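Local coordinates for protein tail assembly chaperone (Enterobacteria phage HK97, PDB 2OB9) that probably acts as a chaperone in assembly of the phage tail during morphogenesis, at residues A[32-43]-A[74-85]. Numbering follows the deposited sequence.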
loop_
_atom_site.group_PDB
_atom_site.type_symbol
_atom_site.label_atom_id
_atom_site.label_comp_id
_atom_site.label_asym_id
_atom_site.label_seq_id
_atom_site.Cartn_x
_atom_site.Cartn_y
_atom_site.Cartn_z
ATOM N N LYS A 32 -41.915 -25.772 0.468
ATOM C CA LYS A 32 -40.587 -26.164 0.068
ATOM C C LYS A 32 -40.084 -25.162 -0.960
ATOM O O LYS A 32 -40.852 -24.690 -1.808
ATOM C CB LYS A 32 -40.548 -27.560 -0.560
ATOM C CG LYS A 32 -40.945 -28.713 0.313
ATOM C CD LYS A 32 -41.139 -29.977 -0.573
ATOM C CE LYS A 32 -42.634 -30.127 -1.000
ATOM N NZ LYS A 32 -42.915 -31.109 -2.140
ATOM N N VAL A 33 -38.793 -24.829 -0.844
ATOM C CA VAL A 33 -38.069 -24.001 -1.794
ATOM C C VAL A 33 -36.831 -24.802 -2.161
ATOM O O VAL A 33 -36.532 -25.819 -1.533
ATOM C CB VAL A 33 -37.643 -22.603 -1.191
ATOM C CG1 VAL A 33 -38.860 -21.847 -0.692
ATOM C CG2 VAL A 33 -36.525 -22.732 -0.074
ATOM N N VAL A 34 -36.140 -24.359 -3.202
ATOM C CA VAL A 34 -34.868 -24.914 -3.584
ATOM C C VAL A 34 -33.830 -23.820 -3.372
ATOM O O VAL A 34 -33.999 -22.688 -3.794
ATOM C CB VAL A 34 -34.892 -25.419 -5.062
ATOM C CG1 VAL A 34 -33.478 -25.670 -5.575
ATOM C CG2 VAL A 34 -35.749 -26.695 -5.208
ATOM N N LEU A 35 -32.780 -24.165 -2.661
ATOM C CA LEU A 35 -31.651 -23.288 -2.442
ATOM C C LEU A 35 -30.488 -23.771 -3.307
ATOM O O LEU A 35 -30.124 -24.949 -3.275
ATOM C CB LEU A 35 -31.219 -23.332 -0.943
ATOM C CG LEU A 35 -32.197 -22.797 0.120
ATOM C CD1 LEU A 35 -31.556 -22.781 1.506
ATOM C CD2 LEU A 35 -32.770 -21.395 -0.237
ATOM N N ARG A 36 -29.914 -22.845 -4.065
ATOM C CA ARG A 36 -28.764 -23.119 -4.916
ATOM C C ARG A 36 -27.595 -22.254 -4.429
ATOM O O ARG A 36 -27.827 -21.218 -3.868
ATOM C CB ARG A 36 -29.123 -22.847 -6.400
ATOM C CG ARG A 36 -29.142 -21.385 -6.811
ATOM C CD ARG A 36 -29.187 -21.392 -8.302
ATOM N NE ARG A 36 -29.502 -20.188 -9.073
ATOM C CZ ARG A 36 -28.806 -19.057 -9.083
ATOM N NH1 ARG A 36 -27.810 -18.865 -8.205
ATOM N NH2 ARG A 36 -29.152 -18.069 -9.941
ATOM N N GLU A 37 -26.357 -22.713 -4.592
ATOM C CA GLU A 37 -25.196 -21.863 -4.395
ATOM C C GLU A 37 -25.295 -20.638 -5.340
ATOM O O GLU A 37 -25.956 -20.716 -6.357
ATOM C CB GLU A 37 -23.911 -22.644 -4.656
ATOM C CG GLU A 37 -23.703 -23.009 -6.110
ATOM C CD GLU A 37 -22.440 -23.807 -6.300
ATOM O OE1 GLU A 37 -21.375 -23.295 -5.897
ATOM O OE2 GLU A 37 -22.509 -24.925 -6.863
ATOM N N PRO A 38 -24.685 -19.497 -4.977
ATOM C CA PRO A 38 -24.752 -18.355 -5.886
ATOM C C PRO A 38 -23.964 -18.539 -7.161
ATOM O O PRO A 38 -22.943 -19.254 -7.186
ATOM C CB PRO A 38 -24.145 -17.205 -5.069
ATOM C CG PRO A 38 -24.228 -17.681 -3.649
ATOM C CD PRO A 38 -24.032 -19.141 -3.701
ATOM N N SER A 39 -24.450 -17.878 -8.203
ATOM C CA SER A 39 -23.806 -17.892 -9.469
ATOM C C SER A 39 -22.569 -17.023 -9.353
ATOM O O SER A 39 -22.410 -16.285 -8.375
ATOM C CB SER A 39 -24.783 -17.415 -10.570
ATOM O OG SER A 39 -24.713 -16.022 -10.778
ATOM N N GLY A 40 -21.650 -17.136 -10.311
ATOM C CA GLY A 40 -20.492 -16.223 -10.317
ATOM C C GLY A 40 -20.856 -14.785 -10.664
ATOM O O GLY A 40 -20.113 -13.869 -10.361
ATOM N N GLU A 41 -22.006 -14.612 -11.321
ATOM C CA GLU A 41 -22.619 -13.302 -11.634
ATOM C C GLU A 41 -23.254 -12.651 -10.394
ATOM O O GLU A 41 -23.597 -11.462 -10.413
ATOM C CB GLU A 41 -23.702 -13.480 -12.711
ATOM C CG GLU A 41 -23.179 -13.416 -14.152
ATOM C CD GLU A 41 -23.687 -14.537 -15.054
ATOM O OE1 GLU A 41 -24.331 -15.504 -14.555
ATOM O OE2 GLU A 41 -23.413 -14.454 -16.278
ATOM N N ALA A 42 -23.422 -13.430 -9.330
ATOM C CA ALA A 42 -23.940 -12.905 -8.069
ATOM C C ALA A 42 -22.819 -12.703 -7.061
ATOM O O ALA A 42 -22.757 -11.676 -6.400
ATOM C CB ALA A 42 -25.001 -13.809 -7.518
ATOM N N TRP A 43 -21.921 -13.667 -6.935
ATOM C CA TRP A 43 -20.720 -13.426 -6.139
ATOM C C TRP A 43 -19.980 -12.209 -6.704
ATOM O O TRP A 43 -19.283 -11.509 -5.968
ATOM C CB TRP A 43 -19.772 -14.611 -6.183
ATOM C CG TRP A 43 -20.113 -15.708 -5.320
ATOM C CD1 TRP A 43 -20.385 -16.989 -5.703
ATOM C CD2 TRP A 43 -20.202 -15.679 -3.903
ATOM N NE1 TRP A 43 -20.655 -17.765 -4.599
ATOM C CE2 TRP A 43 -20.550 -16.974 -3.479
ATOM C CE3 TRP A 43 -20.047 -14.678 -2.941
ATOM C CZ2 TRP A 43 -20.728 -17.289 -2.127
ATOM C CZ3 TRP A 43 -20.235 -14.998 -1.616
ATOM C CH2 TRP A 43 -20.549 -16.281 -1.219
ATOM N N VAL A 74 -28.786 -9.244 -2.290
ATOM C CA VAL A 74 -28.341 -9.555 -3.659
ATOM C C VAL A 74 -27.968 -11.003 -3.826
ATOM O O VAL A 74 -28.324 -11.636 -4.834
ATOM C CB VAL A 74 -27.125 -8.649 -4.074
ATOM C CG1 VAL A 74 -26.160 -9.338 -5.107
ATOM C CG2 VAL A 74 -27.617 -7.326 -4.569
ATOM N N LEU A 75 -27.236 -11.532 -2.857
ATOM C CA LEU A 75 -26.984 -12.946 -2.827
ATOM C C LEU A 75 -28.295 -13.696 -2.615
ATOM O O LEU A 75 -28.509 -14.753 -3.206
ATOM C CB LEU A 75 -25.946 -13.327 -1.737
ATOM C CG LEU A 75 -24.469 -13.349 -2.053
ATOM C CD1 LEU A 75 -23.660 -13.933 -0.886
ATOM C CD2 LEU A 75 -24.225 -14.122 -3.342
ATOM N N PHE A 76 -29.151 -13.192 -1.732
ATOM C CA PHE A 76 -30.418 -13.901 -1.412
ATOM C C PHE A 76 -31.322 -14.138 -2.615
ATOM O O PHE A 76 -31.883 -15.238 -2.825
ATOM C CB PHE A 76 -31.211 -13.169 -0.320
ATOM C CG PHE A 76 -32.586 -13.772 -0.073
ATOM C CD1 PHE A 76 -32.727 -14.954 0.657
ATOM C CD2 PHE A 76 -33.741 -13.162 -0.581
ATOM C CE1 PHE A 76 -33.999 -15.517 0.882
ATOM C CE2 PHE A 76 -35.022 -13.736 -0.356
ATOM C CZ PHE A 76 -35.133 -14.891 0.388
ATOM N N ILE A 77 -31.500 -13.071 -3.371
ATOM C CA ILE A 77 -32.306 -13.082 -4.541
ATOM C C ILE A 77 -31.784 -14.121 -5.532
ATOM O O ILE A 77 -32.543 -14.711 -6.268
ATOM C CB ILE A 77 -32.312 -11.693 -5.113
ATOM C CG1 ILE A 77 -33.336 -10.838 -4.371
ATOM C CG2 ILE A 77 -32.513 -11.689 -6.611
ATOM C CD1 ILE A 77 -33.012 -9.341 -4.492
ATOM N N ASP A 78 -30.483 -14.356 -5.508
ATOM C CA ASP A 78 -29.869 -15.250 -6.426
ATOM C C ASP A 78 -29.931 -16.698 -5.970
ATOM O O ASP A 78 -30.032 -17.617 -6.785
ATOM C CB ASP A 78 -28.419 -14.834 -6.622
ATOM C CG ASP A 78 -27.761 -15.573 -7.779
ATOM O OD1 ASP A 78 -28.175 -15.353 -8.947
ATOM O OD2 ASP A 78 -26.845 -16.370 -7.481
ATOM N N VAL A 79 -29.874 -16.926 -4.670
ATOM C CA VAL A 79 -29.904 -18.303 -4.190
ATOM C C VAL A 79 -31.279 -18.942 -4.128
ATOM O O VAL A 79 -31.369 -20.156 -4.132
ATOM C CB VAL A 79 -29.155 -18.478 -2.834
ATOM C CG1 VAL A 79 -27.751 -17.919 -2.935
ATOM C CG2 VAL A 79 -29.938 -17.866 -1.655
ATOM N N LEU A 80 -32.340 -18.141 -4.062
ATOM C CA LEU A 80 -33.681 -18.646 -3.716
ATOM C C LEU A 80 -34.506 -18.990 -4.928
ATOM O O LEU A 80 -34.799 -18.119 -5.749
ATOM C CB LEU A 80 -34.479 -17.627 -2.855
ATOM C CG LEU A 80 -35.842 -18.124 -2.333
ATOM C CD1 LEU A 80 -35.620 -19.161 -1.218
ATOM C CD2 LEU A 80 -36.757 -16.975 -1.844
ATOM N N CYS A 81 -34.916 -20.259 -4.998
ATOM C CA CYS A 81 -35.612 -20.810 -6.151
ATOM C C CYS A 81 -36.874 -21.528 -5.694
ATOM O O CYS A 81 -36.974 -21.946 -4.542
ATOM C CB CYS A 81 -34.687 -21.769 -6.927
ATOM S SG CYS A 81 -33.234 -21.008 -7.713
ATOM N N ASP A 82 -37.837 -21.655 -6.598
ATOM C CA ASP A 82 -39.001 -22.495 -6.364
ATOM C C ASP A 82 -38.668 -23.975 -6.660
ATOM O O ASP A 82 -37.563 -24.276 -7.083
ATOM C CB ASP A 82 -40.220 -21.980 -7.149
ATOM C CG ASP A 82 -40.095 -22.157 -8.673
ATOM O OD1 ASP A 82 -39.301 -22.957 -9.153
ATOM O OD2 ASP A 82 -40.829 -21.486 -9.414
ATOM N N THR A 83 -39.609 -24.886 -6.449
ATOM C CA THR A 83 -39.334 -26.322 -6.631
ATOM C C THR A 83 -39.151 -26.757 -8.103
ATOM O O THR A 83 -38.565 -27.804 -8.376
ATOM C CB THR A 83 -40.380 -27.213 -5.911
ATOM O OG1 THR A 83 -41.694 -26.877 -6.379
ATOM C CG2 THR A 83 -40.299 -27.005 -4.382
ATOM N N ASP A 84 -39.633 -25.941 -9.041
ATOM C CA ASP A 84 -39.340 -26.143 -10.456
ATOM C C ASP A 84 -38.012 -25.506 -10.837
ATOM O O ASP A 84 -37.735 -25.294 -12.018
ATOM C CB ASP A 84 -40.468 -25.588 -11.334
ATOM C CG ASP A 84 -41.823 -26.181 -10.983
ATOM O OD1 ASP A 84 -41.943 -27.423 -10.928
ATOM O OD2 ASP A 84 -42.775 -25.406 -10.757
ATOM N N LYS A 85 -37.204 -25.193 -9.831
ATOM C CA LYS A 85 -35.817 -24.726 -9.998
ATOM C C LYS A 85 -35.742 -23.407 -10.772
ATOM O O LYS A 85 -34.753 -23.089 -11.438
ATOM C CB LYS A 85 -34.893 -25.845 -10.528
ATOM C CG LYS A 85 -35.063 -27.162 -9.717
ATOM C CD LYS A 85 -33.930 -28.139 -9.890
ATOM C CE LYS A 85 -34.302 -29.589 -9.432
ATOM N NZ LYS A 85 -35.435 -29.723 -8.368
#
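Val34 and Cys81 form an antiparallel hydrogen-bonded pair, placing 80-81 as an outer strand, within this chain, of a three-stranded antiparallel sheet, with 31-36 in the middle. Val34 N donates to Cys81 O at 2.9 Å, and Cys81 N returns a bond to Val34 O. One more backbone bond follows at the end of helix 61-79, from Arg36 N to Val79 O (3.1 Å, 170° at the hydrogen).

The side chain of Arg36 reaches across the end of that helix. Arg36 CB lies 4.2 Å from Val79 O. With chi1 at 78°, CG sits between the backbone N and carbonyl carbon, near Val79 O. The chain then extends past Cys81, and Cys81 SG is 4.1 Å from Arg36 CD. NE lies near Asp78 O. The guanidinium lays one face against the Asp78 carbonyl and also makes a cation-pi contact with Phe18. At its end NH1 bonds Asp78 OD2 in a salt bridge, and NH2 bonds OD1. Both donors come from above the carboxylate, the guanidinium and carboxylate planes being 78° apart.

Beyond this, Leu75 CD2 packs on Pro38 CB at 3.5 Å. Ser39, the N-cap of helix 40-49, sends its backbone N to Asp78 OD2 (2.9 Å), nearly along the C-O axis.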